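Local coordinates for oxidoreductase, NAD-binding/iron-sulfur cluster-binding protein (Nitratireductor pacificus pht-3B, PDB 6ZXX), which binds cob(II)alamin and two [4Fe-4S] clusters and probably works as a cobalamin-dependent reductive dehalogenase, at residues I397-P402 and Y419-V424; G134-S139 and D201-L206; G437-D442 and G632-I637. All coordinates share one frame; numbering follows the deposited sequence.

Interaction 1 of 3, residues I397-P402 and Y419-V424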
ATOM      1  N   ILE A 397       5.536  15.077   6.713  1.00 18.80           N
ATOM      2  CA  ILE A 397       4.647  15.933   7.515  1.00 20.17           C
ATOM      3  C   ILE A 397       4.610  17.295   6.864  1.00 19.63           C
ATOM      4  O   ILE A 397       5.638  17.812   6.468  1.00 20.79           O
ATOM      5  CB  ILE A 397       5.152  16.091   8.996  1.00 20.59           C
ATOM      6  CG1 ILE A 397       5.169  14.713   9.694  1.00 20.04           C
ATOM      7  CG2 ILE A 397       4.283  17.094   9.774  1.00 19.34           C
ATOM      8  CD1 ILE A 397       6.172  14.597  10.798  1.00 21.30           C
ATOM      9  N   CYS A 398       3.417  17.824   6.712  1.00 20.24           N
ATOM     10  CA  CYS A 398       3.217  19.188   6.248  1.00 22.20           C
ATOM     11  C   CYS A 398       2.073  19.842   7.022  1.00 22.89           C
ATOM     12  O   CYS A 398       1.355  19.188   7.758  1.00 24.08           O
ATOM     13  CB  CYS A 398       2.931  19.233   4.741  1.00 21.66           C
ATOM     14  SG  CYS A 398       1.428  18.359   4.215  1.00 21.54           S
ATOM     15  N   ARG A 399       1.920  21.143   6.834  1.00 25.28           N
ATOM     16  CA  ARG A 399       0.741  21.877   7.292  1.00 28.35           C
ATOM     17  C   ARG A 399      -0.453  21.465   6.491  1.00 24.71           C
ATOM     18  O   ARG A 399      -0.408  21.425   5.266  1.00 27.02           O
ATOM     19  CB  ARG A 399       0.933  23.386   7.108  1.00 33.11           C
ATOM     20  CG  ARG A 399       1.830  24.053   8.115  1.00 37.95           C
ATOM     21  CD  ARG A 399       1.029  24.969   9.012  1.00 49.22           C
ATOM     22  NE  ARG A 399       1.666  25.082  10.330  1.00 61.18           N
ATOM     23  CZ  ARG A 399       1.036  25.339  11.486  1.00 66.75           C
ATOM     24  NH1 ARG A 399      -0.282  25.553  11.554  1.00 62.38           N
ATOM     25  NH2 ARG A 399       1.746  25.382  12.608  1.00 71.38           N
ATOM     26  N   ALA A 400      -1.537  21.161   7.185  1.00 23.16           N
ATOM     27  CA  ALA A 400      -2.826  20.875   6.520  1.00 24.19           C
ATOM     28  C   ALA A 400      -3.537  22.161   6.146  1.00 21.70           C
ATOM     29  O   ALA A 400      -4.367  22.649   6.897  1.00 24.08           O
ATOM     30  CB  ALA A 400      -3.743  20.036   7.420  1.00 23.43           C
ATOM     31  N   GLU A 401      -3.206  22.699   4.980  1.00 20.55           N
ATOM     32  CA  GLU A 401      -3.744  23.988   4.529  1.00 19.34           C
ATOM     33  C   GLU A 401      -5.208  23.874   4.134  1.00 21.17           C
ATOM     34  O   GLU A 401      -5.689  22.790   3.749  1.00 21.94           O
ATOM     35  CB  GLU A 401      -2.925  24.552   3.391  1.00 20.21           C
ATOM     36  CG  GLU A 401      -1.439  24.713   3.781  1.00 20.50           C
ATOM     37  CD  GLU A 401      -0.578  25.262   2.678  1.00 21.60           C
ATOM     38  OE1 GLU A 401      -0.998  26.273   2.091  1.00 20.74           O
ATOM     39  OE2 GLU A 401       0.509  24.669   2.362  1.00 22.88           O
ATOM     40  N   PRO A 402      -5.981  24.965   4.323  1.00 20.44           N
ATOM     41  CA  PRO A 402      -7.446  24.798   4.250  1.00 20.94           C
ATOM     42  C   PRO A 402      -7.930  24.399   2.863  1.00 20.69           C
ATOM     43  O   PRO A 402      -8.977  23.772   2.717  1.00 19.94           O
ATOM     44  CB  PRO A 402      -7.982  26.197   4.644  1.00 20.41           C
ATOM     45  CG  PRO A 402      -6.882  26.845   5.418  1.00 20.21           C
ATOM     46  CD  PRO A 402      -5.597  26.290   4.861  1.00 20.05           C
ATOM     47  N   TYR A 419     -10.269  21.591  10.118  1.00 25.19           N
ATOM     48  CA  TYR A 419     -10.274  21.436  11.569  1.00 26.44           C
ATOM     49  C   TYR A 419      -8.913  21.120  12.250  1.00 27.18           C
ATOM     50  O   TYR A 419      -8.792  21.283  13.489  1.00 29.32           O
ATOM     51  CB  TYR A 419     -11.330  20.407  11.953  1.00 26.09           C
ATOM     52  CG  TYR A 419     -11.391  19.194  11.048  1.00 26.47           C
ATOM     53  CD1 TYR A 419     -10.424  18.199  11.126  1.00 28.76           C
ATOM     54  CD2 TYR A 419     -12.420  19.024  10.129  1.00 28.04           C
ATOM     55  CE1 TYR A 419     -10.489  17.054  10.346  1.00 27.70           C
ATOM     56  CE2 TYR A 419     -12.481  17.897   9.328  1.00 27.45           C
ATOM     57  CZ  TYR A 419     -11.509  16.911   9.455  1.00 27.78           C
ATOM     58  OH  TYR A 419     -11.532  15.761   8.707  1.00 29.29           O
ATOM     59  N   HIS A 420      -7.899  20.695  11.466  1.00 25.75           N
ATOM     60  CA  HIS A 420      -6.621  20.293  12.000  1.00 22.29           C
ATOM     61  C   HIS A 420      -5.520  21.063  11.336  1.00 23.22           C
ATOM     62  O   HIS A 420      -5.629  21.432  10.188  1.00 23.17           O
ATOM     63  CB  HIS A 420      -6.378  18.827  11.758  1.00 23.23           C
ATOM     64  CG  HIS A 420      -7.182  17.920  12.633  1.00 24.08           C
ATOM     65  ND1 HIS A 420      -7.661  16.702  12.197  1.00 25.61           N
ATOM     66  CD2 HIS A 420      -7.616  18.064  13.904  1.00 24.81           C
ATOM     67  CE1 HIS A 420      -8.357  16.138  13.162  1.00 26.43           C
ATOM     68  NE2 HIS A 420      -8.337  16.942  14.212  1.00 26.41           N
ATOM     69  N   ASP A 421      -4.438  21.288  12.071  1.00 24.24           N
ATOM     70  CA  ASP A 421      -3.302  22.109  11.592  1.00 24.87           C
ATOM     71  C   ASP A 421      -2.272  21.380  10.749  1.00 24.00           C
ATOM     72  O   ASP A 421      -1.594  22.010   9.918  1.00 23.91           O
ATOM     73  CB  ASP A 421      -2.556  22.709  12.787  1.00 25.87           C
ATOM     74  CG  ASP A 421      -3.380  23.715  13.541  1.00 27.29           C
ATOM     75  OD1 ASP A 421      -4.128  24.486  12.894  1.00 28.26           O
ATOM     76  OD2 ASP A 421      -3.290  23.699  14.790  1.00 30.30           O
ATOM     77  N   TYR A 422      -2.110  20.084  11.000  1.00 23.26           N
ATOM     78  CA  TYR A 422      -1.032  19.303  10.350  1.00 23.37           C
ATOM     79  C   TYR A 422      -1.558  18.088   9.624  1.00 20.59           C
ATOM     80  O   TYR A 422      -2.582  17.537  10.013  1.00 23.01           O
ATOM     81  CB  TYR A 422       0.017  18.867  11.373  1.00 25.56           C
ATOM     82  CG  TYR A 422       0.718  20.014  12.058  1.00 26.42           C
ATOM     83  CD1 TYR A 422       1.739  20.710  11.411  1.00 29.54           C
ATOM     84  CD2 TYR A 422       0.327  20.427  13.326  1.00 29.15           C
ATOM     85  CE1 TYR A 422       2.358  21.780  12.016  1.00 31.34           C
ATOM     86  CE2 TYR A 422       0.929  21.498  13.940  1.00 30.80           C
ATOM     87  CZ  TYR A 422       1.930  22.162  13.278  1.00 32.71           C
ATOM     88  OH  TYR A 422       2.527  23.204  13.889  1.00 40.86           O
ATOM     89  N   ALA A 423      -0.899  17.741   8.531  1.00 19.13           N
ATOM     90  CA  ALA A 423      -1.101  16.466   7.844  1.00 18.12           C
ATOM     91  C   ALA A 423       0.118  15.594   8.016  1.00 17.58           C
ATOM     92  O   ALA A 423       1.237  16.001   7.685  1.00 16.00           O
ATOM     93  CB  ALA A 423      -1.370  16.686   6.365  1.00 18.50           C
ATOM     94  N   VAL A 424      -0.092  14.390   8.530  1.00 17.39           N
ATOM     95  CA  VAL A 424       0.910  13.329   8.431  1.00 16.67           C
ATOM     96  C   VAL A 424       0.586  12.411   7.265  1.00 17.22           C
ATOM     97  O   VAL A 424      -0.471  11.753   7.218  1.00 17.41           O
ATOM     98  CB  VAL A 424       0.977  12.497   9.702  1.00 16.86           C
ATOM     99  CG1 VAL A 424       2.111  11.453   9.635  1.00 16.15           C
ATOM    100  CG2 VAL A 424       1.177  13.432  10.878  1.00 17.07           C
TER
HETATM  101  O   HOH W   1      -5.922  24.127   8.774  1.00 31.56           O
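Arg399 and Tyr422 lead away from each other's segments at CB, though both CB atoms touch across the contact, and their polar ends converge. A bend at chi2 (-111°) brings the guanidinium obliquely across the hydroxyl end of the tyrosine, its plane turned 56° from that of the ring, and Tyr422 CZ lies over one of its faces. Arg399 NH2 comes within 2.6 Å of Tyr422 OH, but the angle is too poor for a hydrogen bond. Asp421 lies beside Arg399 and points the same way; Arg399 NH1 is 4.2 Å from Asp421 OD1, so the opposite charges are near each other without forming a salt bridge. With an alanine here in place of Tyr422, the guanidinium would lose the ring covering one face and would probably be freer to turn. Between the strands themselves, backbone bonds carry the contact: Cys398 N donates to Ala423 O at 3.0 Å, and Ala423 N returns a bond of 2.8 Å to Cys398 O. The side chains of this hydrogen-bonded pair share one face, with Cys398 SG 3.9 Å from Ala423 CB. Ile397 and Val424, a non-hydrogen-bonded pair, occupy the other face and pack against helix 376-390. Past the strand end, Ala400 N still donates to Asp421 O (2.9 Å), from above the carbonyl plane, and a water links Ala400 O to His420 O. Ala400, centre of an inverse gamma turn, leads the chain off the sheet. The arrangement is an antiparallel pair at the edge of a four-stranded sheet of order 1-2-4-3, strand 394-399 outermost and 422-429 its neighbour, beside the cobalamin site: the Ala400 side chain is about 6 Å from that of Val484, a cob(II)alamin-binding residue.

Interaction 2 of 3, residues G134-S139 and D201-L206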
ATOM      1  N   GLY A 134      -9.855 -29.695  19.644  1.00 73.23           N
ATOM      2  CA  GLY A 134     -10.272 -28.429  20.287  1.00 69.45           C
ATOM      3  C   GLY A 134     -11.480 -27.783  19.630  1.00 62.61           C
ATOM      4  O   GLY A 134     -12.254 -28.453  18.932  1.00 68.22           O
ATOM      5  N   ASP A 135     -11.652 -26.482  19.845  1.00 55.51           N
ATOM      6  CA  ASP A 135     -12.772 -25.727  19.235  1.00 57.30           C
ATOM      7  C   ASP A 135     -12.747 -25.662  17.706  1.00 54.91           C
ATOM      8  O   ASP A 135     -13.692 -25.183  17.063  1.00 51.24           O
ATOM      9  CB  ASP A 135     -12.817 -24.291  19.782  1.00 61.34           C
ATOM     10  CG  ASP A 135     -13.624 -24.173  21.074  1.00 60.72           C
ATOM     11  OD1 ASP A 135     -14.437 -25.077  21.374  1.00 53.58           O
ATOM     12  OD2 ASP A 135     -13.435 -23.157  21.778  1.00 66.58           O
ATOM     13  N   CYS A 136     -11.643 -26.110  17.125  1.00 57.99           N
ATOM     14  CA  CYS A 136     -11.437 -25.968  15.695  1.00 50.32           C
ATOM     15  C   CYS A 136     -12.434 -26.843  14.921  1.00 42.21           C
ATOM     16  O   CYS A 136     -12.699 -27.992  15.307  1.00 37.57           O
ATOM     17  CB  CYS A 136      -9.969 -26.274  15.337  1.00 51.40           C
ATOM     18  SG  CYS A 136      -9.581 -25.990  13.598  1.00 46.63           S
ATOM     19  N   ASP A 137     -12.989 -26.261  13.854  1.00 38.49           N
ATOM     20  CA  ASP A 137     -13.830 -26.968  12.888  1.00 37.64           C
ATOM     21  C   ASP A 137     -13.123 -28.278  12.563  1.00 41.59           C
ATOM     22  O   ASP A 137     -11.947 -28.267  12.196  1.00 44.03           O
ATOM     23  CB  ASP A 137     -14.010 -26.111  11.631  1.00 38.13           C
ATOM     24  CG  ASP A 137     -15.023 -26.673  10.620  1.00 41.01           C
ATOM     25  OD1 ASP A 137     -15.193 -27.903  10.486  1.00 39.09           O
ATOM     26  OD2 ASP A 137     -15.596 -25.845   9.873  1.00 41.68           O
ATOM     27  N   PRO A 138     -13.819 -29.423  12.734  1.00 46.28           N
ATOM     28  CA  PRO A 138     -13.256 -30.750  12.410  1.00 45.00           C
ATOM     29  C   PRO A 138     -13.192 -31.086  10.910  1.00 41.44           C
ATOM     30  O   PRO A 138     -12.673 -32.130  10.551  1.00 42.85           O
ATOM     31  CB  PRO A 138     -14.192 -31.736  13.120  1.00 45.02           C
ATOM     32  CG  PRO A 138     -15.440 -30.988  13.398  1.00 47.62           C
ATOM     33  CD  PRO A 138     -15.194 -29.519  13.263  1.00 48.05           C
ATOM     34  N   SER A 139     -13.685 -30.208  10.054  1.00 35.39           N
ATOM     35  CA  SER A 139     -13.525 -30.354   8.626  1.00 35.57           C
ATOM     36  C   SER A 139     -12.141 -29.886   8.135  1.00 32.99           C
ATOM     37  O   SER A 139     -11.756 -30.097   6.973  1.00 30.32           O
ATOM     38  CB  SER A 139     -14.584 -29.517   7.933  1.00 43.39           C
ATOM     39  OG  SER A 139     -14.459 -29.672   6.549  1.00 54.90           O
ATOM     40  N   ASP A 201      -6.939 -14.793  19.497  1.00 29.58           N
ATOM     41  CA  ASP A 201      -8.093 -15.626  19.179  1.00 28.81           C
ATOM     42  C   ASP A 201      -7.655 -16.720  18.271  1.00 26.74           C
ATOM     43  O   ASP A 201      -7.505 -16.516  17.083  1.00 25.69           O
ATOM     44  CB  ASP A 201      -9.188 -14.823  18.468  1.00 31.48           C
ATOM     45  CG  ASP A 201     -10.528 -15.609  18.340  1.00 32.83           C
ATOM     46  OD1 ASP A 201     -10.529 -16.815  17.985  1.00 31.71           O
ATOM     47  OD2 ASP A 201     -11.582 -14.988  18.616  1.00 34.73           O
ATOM     48  N   ALA A 202      -7.435 -17.875  18.868  1.00 29.12           N
ATOM     49  CA  ALA A 202      -6.956 -19.069  18.189  1.00 29.55           C
ATOM     50  C   ALA A 202      -7.625 -20.281  18.809  1.00 29.23           C
ATOM     51  O   ALA A 202      -7.839 -20.339  20.027  1.00 33.22           O
ATOM     52  CB  ALA A 202      -5.446 -19.185  18.329  1.00 28.67           C
ATOM     53  N   GLN A 203      -7.923 -21.252  17.970  1.00 28.19           N
ATOM     54  CA  GLN A 203      -8.504 -22.524  18.374  1.00 27.48           C
ATOM     55  C   GLN A 203      -7.516 -23.688  18.254  1.00 27.42           C
ATOM     56  O   GLN A 203      -7.853 -24.823  18.571  1.00 29.52           O
ATOM     57  CB  GLN A 203      -9.669 -22.809  17.468  1.00 27.76           C
ATOM     58  CG  GLN A 203     -10.709 -21.731  17.503  1.00 30.34           C
ATOM     59  CD  GLN A 203     -11.760 -21.966  16.462  1.00 32.41           C
ATOM     60  OE1 GLN A 203     -11.493 -22.438  15.364  1.00 35.28           O
ATOM     61  NE2 GLN A 203     -12.988 -21.695  16.830  1.00 37.27           N
ATOM     62  N   VAL A 204      -6.320 -23.384  17.760  1.00 27.44           N
ATOM     63  CA  VAL A 204      -5.234 -24.349  17.579  1.00 27.11           C
ATOM     64  C   VAL A 204      -3.969 -23.849  18.220  1.00 28.09           C
ATOM     65  O   VAL A 204      -3.867 -22.668  18.603  1.00 28.85           O
ATOM     66  CB  VAL A 204      -4.945 -24.629  16.096  1.00 27.62           C
ATOM     67  CG1 VAL A 204      -6.131 -25.337  15.483  1.00 27.59           C
ATOM     68  CG2 VAL A 204      -4.605 -23.358  15.320  1.00 26.72           C
ATOM     69  N   ASP A 205      -2.991 -24.755  18.340  1.00 31.62           N
ATOM     70  CA  ASP A 205      -1.724 -24.437  18.993  1.00 30.81           C
ATOM     71  C   ASP A 205      -0.763 -23.804  18.004  1.00 29.26           C
ATOM     72  O   ASP A 205      -0.158 -24.490  17.161  1.00 28.06           O
ATOM     73  CB  ASP A 205      -1.118 -25.686  19.597  1.00 34.98           C
ATOM     74  CG  ASP A 205       0.056 -25.379  20.503  1.00 39.82           C
ATOM     75  OD1 ASP A 205       0.791 -24.366  20.326  1.00 42.81           O
ATOM     76  OD2 ASP A 205       0.262 -26.200  21.414  1.00 51.29           O
ATOM     77  N   LEU A 206      -0.630 -22.492  18.113  1.00 26.18           N
ATOM     78  CA  LEU A 206       0.070 -21.703  17.105  1.00 25.31           C
ATOM     79  C   LEU A 206       1.544 -22.100  17.006  1.00 25.00           C
ATOM     80  O   LEU A 206       2.000 -22.371  15.921  1.00 25.93           O
ATOM     81  CB  LEU A 206      -0.042 -20.186  17.389  1.00 24.72           C
ATOM     82  CG  LEU A 206      -1.428 -19.533  17.298  1.00 23.93           C
ATOM     83  CD1 LEU A 206      -1.318 -18.074  17.732  1.00 23.68           C
ATOM     84  CD2 LEU A 206      -2.066 -19.658  15.929  1.00 22.43           C
TER
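Gln203 lays its amide against the backbone of Asp135 and Cys136 without making a single hydrogen bond across the contact. Its nitrogen NE2 is 3.6 Å from Asp135 O, and its oxygen OE1 faces a carbon, lying 3.5 Å from Cys136 CA. The chain reaches this place because CG stands anti to the carbonyl carbon (chi1 -58°) and the rest is extended, which carries the amide along the peptide between the two residues. The aliphatic part of the glutamine does the rest of the touching: CG is 4.0 Å from Asp135 CB, and CB is 4.1 Å from Cys136 CB. Next to the glutamine, Val204 reaches the same cysteine with its methyl CG1, which approaches both atoms of the thiol side chain, at 4.0 Å from Cys136 CB and equally far from Cys136 SG. Cys136 also packs on Thr238 of strand 232-239, and Val204 on His197, whose ring nitrogen receives the backbone N-H of Gln203. Each loop has its own local order. In residues 134-139, Asp137 OD1 accepts from Ser139 N at 2.8 Å, an Asx turn; in residues 201-206, Asp205 is the N-cap of helix 206-212. The first loop leads into strand 142-149 and the second leaves strand 194-198, and strand 232-239 lies between these two in the sheet. With no charge pair and no hydrogen bond across it, this small surface contact rests mainly on van der Waals packing; Asp135 O stands above the amide plane of Gln203, not in line with an N-H, so any dipolar attraction there is probably weak.

Interaction 3 of 3, residues G437-D442 and G632-I637; sequences GASGDD and GKRNLI
Gly437 and Asn635 form the tight part of this contact, where backbone meets backbone: Gly437 CA lies 3.3 Å from Asn635 O in a CA-H...O contact, and no direct hydrogen bond joins the two segments. A side chain on the glycine would be pressed close to that same oxygen. Alongside, the aliphatic stem of Arg634 runs over the neighbouring peptides, with Arg634 CG 3.7 Å from Ala438 O and Arg634 CD 3.7 Å from Ser439 CA. Its chain then bends at chi3 (-23°), turning the guanidinium away to Asp662, with which it forms a salt bridge. The residues 437-442 link helix 432-437 to helix 445-469 and are braced internally: Ser439 N donates to Asp442 OD2, meeting the carboxylate from above its plane, while Ser439 OG gives a 2.7 Å hydrogen bond to Asp441 OD1. Asp442 OD1 also caps Ile444 N ahead of the second helix. In the other loop Asn635 OD1 accepts from Ile637 N at 3.1 Å, an Asx turn leading into a 3-10 segment; the amide nitrogen of Asn635 is held by Arg34 O. The looser side, where Arg634 is partly exposed, is bridged by a water, which donates to Gly437 O at 2.8 Å and accepts from Arg634 NE at 3.1 Å, lying in the guanidinium plane at its edge.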
ATOM      1  N   GLY A 437       4.457  -8.967 -12.788  1.00 22.20           N
ATOM      2  CA  GLY A 437       3.761 -10.085 -13.443  1.00 21.42           C
ATOM      3  C   GLY A 437       2.384  -9.717 -14.008  1.00 20.89           C
ATOM      4  O   GLY A 437       1.781 -10.489 -14.730  1.00 23.56           O
ATOM      5  N   ALA A 438       1.893  -8.542 -13.666  1.00 18.90           N
ATOM      6  CA  ALA A 438       0.544  -8.144 -13.965  1.00 19.15           C
ATOM      7  C   ALA A 438       0.505  -7.325 -15.208  1.00 18.62           C
ATOM      8  O   ALA A 438       1.479  -6.761 -15.614  1.00 18.50           O
ATOM      9  CB  ALA A 438      -0.058  -7.338 -12.796  1.00 19.16           C
ATOM     10  N   SER A 439      -0.670  -7.227 -15.788  1.00 19.81           N
ATOM     11  CA  SER A 439      -0.882  -6.364 -16.944  1.00 19.63           C
ATOM     12  C   SER A 439      -1.039  -4.930 -16.477  1.00 20.69           C
ATOM     13  O   SER A 439      -0.868  -3.976 -17.250  1.00 19.12           O
ATOM     14  CB  SER A 439      -2.154  -6.779 -17.640  1.00 19.54           C
ATOM     15  OG  SER A 439      -2.373  -5.984 -18.778  1.00 19.84           O
ATOM     16  N   GLY A 440      -1.427  -4.781 -15.210  1.00 20.70           N
ATOM     17  CA  GLY A 440      -1.766  -3.460 -14.652  1.00 21.52           C
ATOM     18  C   GLY A 440      -3.266  -3.238 -14.570  1.00 20.14           C
ATOM     19  O   GLY A 440      -3.766  -2.550 -13.670  1.00 18.77           O
ATOM     20  N   ASP A 441      -3.984  -3.896 -15.471  1.00 21.67           N
ATOM     21  CA  ASP A 441      -5.459  -3.859 -15.532  1.00 21.76           C
ATOM     22  C   ASP A 441      -6.084  -5.263 -15.564  1.00 20.54           C
ATOM     23  O   ASP A 441      -7.183  -5.446 -16.072  1.00 18.11           O
ATOM     24  CB  ASP A 441      -5.896  -3.035 -16.750  1.00 22.26           C
ATOM     25  CG  ASP A 441      -5.315  -3.561 -18.055  1.00 22.43           C
ATOM     26  OD1 ASP A 441      -4.495  -4.523 -18.051  1.00 22.27           O
ATOM     27  OD2 ASP A 441      -5.689  -2.992 -19.099  1.00 20.33           O
ATOM     28  N   ASP A 442      -5.387  -6.242 -14.993  1.00 20.94           N
ATOM     29  CA  ASP A 442      -5.922  -7.609 -14.843  1.00 22.14           C
ATOM     30  C   ASP A 442      -6.621  -7.836 -13.478  1.00 21.04           C
ATOM     31  O   ASP A 442      -6.987  -6.897 -12.793  1.00 21.62           O
ATOM     32  CB  ASP A 442      -4.830  -8.655 -15.106  1.00 22.72           C
ATOM     33  CG  ASP A 442      -3.665  -8.609 -14.099  1.00 23.70           C
ATOM     34  OD1 ASP A 442      -3.724  -7.957 -13.032  1.00 21.21           O
ATOM     35  OD2 ASP A 442      -2.656  -9.230 -14.454  1.00 27.23           O
ATOM     36  N   GLY A 632       8.552  -3.237 -18.365  1.00 25.07           N
ATOM     37  CA  GLY A 632       7.107  -3.129 -18.546  1.00 26.76           C
ATOM     38  C   GLY A 632       6.514  -4.384 -19.153  1.00 26.98           C
ATOM     39  O   GLY A 632       5.286  -4.617 -19.142  1.00 25.66           O
ATOM     40  N   LYS A 633       7.389  -5.213 -19.695  1.00 25.37           N
ATOM     41  CA  LYS A 633       7.006  -6.556 -20.123  1.00 27.35           C
ATOM     42  C   LYS A 633       6.474  -7.313 -18.920  1.00 26.30           C
ATOM     43  O   LYS A 633       6.892  -7.077 -17.787  1.00 28.50           O
ATOM     44  CB  LYS A 633       8.206  -7.290 -20.710  1.00 31.59           C
ATOM     45  CG  LYS A 633       7.845  -8.615 -21.321  1.00 37.74           C
ATOM     46  CD  LYS A 633       8.907  -9.141 -22.270  1.00 45.55           C
ATOM     47  CE  LYS A 633       8.809 -10.664 -22.302  1.00 51.90           C
ATOM     48  NZ  LYS A 633       9.564 -11.276 -23.425  1.00 63.51           N
ATOM     49  N   ARG A 634       5.483  -8.160 -19.148  1.00 23.96           N
ATOM     50  CA  ARG A 634       4.926  -8.957 -18.054  1.00 24.34           C
ATOM     51  C   ARG A 634       5.817 -10.173 -17.754  1.00 25.17           C
ATOM     52  O   ARG A 634       6.279 -10.868 -18.691  1.00 27.63           O
ATOM     53  CB  ARG A 634       3.513  -9.396 -18.400  1.00 24.19           C
ATOM     54  CG  ARG A 634       2.605  -8.248 -18.788  1.00 24.18           C
ATOM     55  CD  ARG A 634       1.185  -8.689 -18.996  1.00 25.29           C
ATOM     56  NE  ARG A 634       1.006 -10.103 -19.302  1.00 26.71           N
ATOM     57  CZ  ARG A 634       1.107 -10.655 -20.503  1.00 27.49           C
ATOM     58  NH1 ARG A 634       1.435  -9.938 -21.559  1.00 29.98           N
ATOM     59  NH2 ARG A 634       0.914 -11.956 -20.636  1.00 28.13           N
ATOM     60  N   ASN A 635       6.092 -10.404 -16.468  1.00 23.31           N
ATOM     61  CA  ASN A 635       7.018 -11.462 -16.031  1.00 24.17           C
ATOM     62  C   ASN A 635       6.214 -12.642 -15.572  1.00 24.39           C
ATOM     63  O   ASN A 635       5.656 -12.615 -14.497  1.00 23.80           O
ATOM     64  CB  ASN A 635       7.929 -10.932 -14.933  1.00 21.98           C
ATOM     65  CG  ASN A 635       8.931 -11.949 -14.445  1.00 21.79           C
ATOM     66  OD1 ASN A 635       8.847 -13.131 -14.721  1.00 23.45           O
ATOM     67  ND2 ASN A 635       9.882 -11.475 -13.666  1.00 20.69           N
ATOM     68  N   LEU A 636       6.196 -13.689 -16.384  1.00 26.24           N
ATOM     69  CA  LEU A 636       5.249 -14.755 -16.155  1.00 29.21           C
ATOM     70  C   LEU A 636       5.484 -15.469 -14.825  1.00 28.24           C
ATOM     71  O   LEU A 636       4.545 -16.031 -14.251  1.00 24.51           O
ATOM     72  CB  LEU A 636       5.123 -15.688 -17.338  1.00 33.22           C
ATOM     73  CG  LEU A 636       4.034 -15.075 -18.245  1.00 38.25           C
ATOM     74  CD1 LEU A 636       3.974 -15.921 -19.503  1.00 44.83           C
ATOM     75  CD2 LEU A 636       2.600 -14.876 -17.647  1.00 41.18           C
ATOM     76  N   ILE A 637       6.734 -15.405 -14.354  1.00 25.79           N
ATOM     77  CA  ILE A 637       7.155 -16.043 -13.103  1.00 25.69           C
ATOM     78  C   ILE A 637       6.455 -15.414 -11.899  1.00 23.99           C
ATOM     79  O   ILE A 637       6.264 -16.052 -10.858  1.00 25.65           O
ATOM     80  CB  ILE A 637       8.708 -16.008 -12.935  1.00 25.59           C
ATOM     81  CG1 ILE A 637       9.417 -17.013 -13.911  1.00 28.44           C
ATOM     82  CG2 ILE A 637       9.106 -16.348 -11.514  1.00 25.80           C
ATOM     83  CD1 ILE A 637      10.303 -16.369 -14.999  1.00 31.58           C
TER
HETATM   84  O   HOH W   2      -0.094 -11.276 -16.679  1.00 20.07           O

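The three contacts follow one another along the chain without overlap and nowhere touch; the nearest atoms of any two are at least about 26 Å apart. Interactions 1 and 3 lie on opposite sides of the chain's centre, their own centres about 38 Å apart, yet both approach the cofactors: the side chains of Cys398 and Ala438 are each about 11 Å from the bound cobalamin, and that of Ser439 is about 10 Å from an iron-sulfur cluster. Interaction 2 lies away from these sites, with its centre about 46 Å from that of interaction 1. It borders a separate antiparallel sheet whose order, 1-2-4-3, matches that of the sheet containing interaction 1.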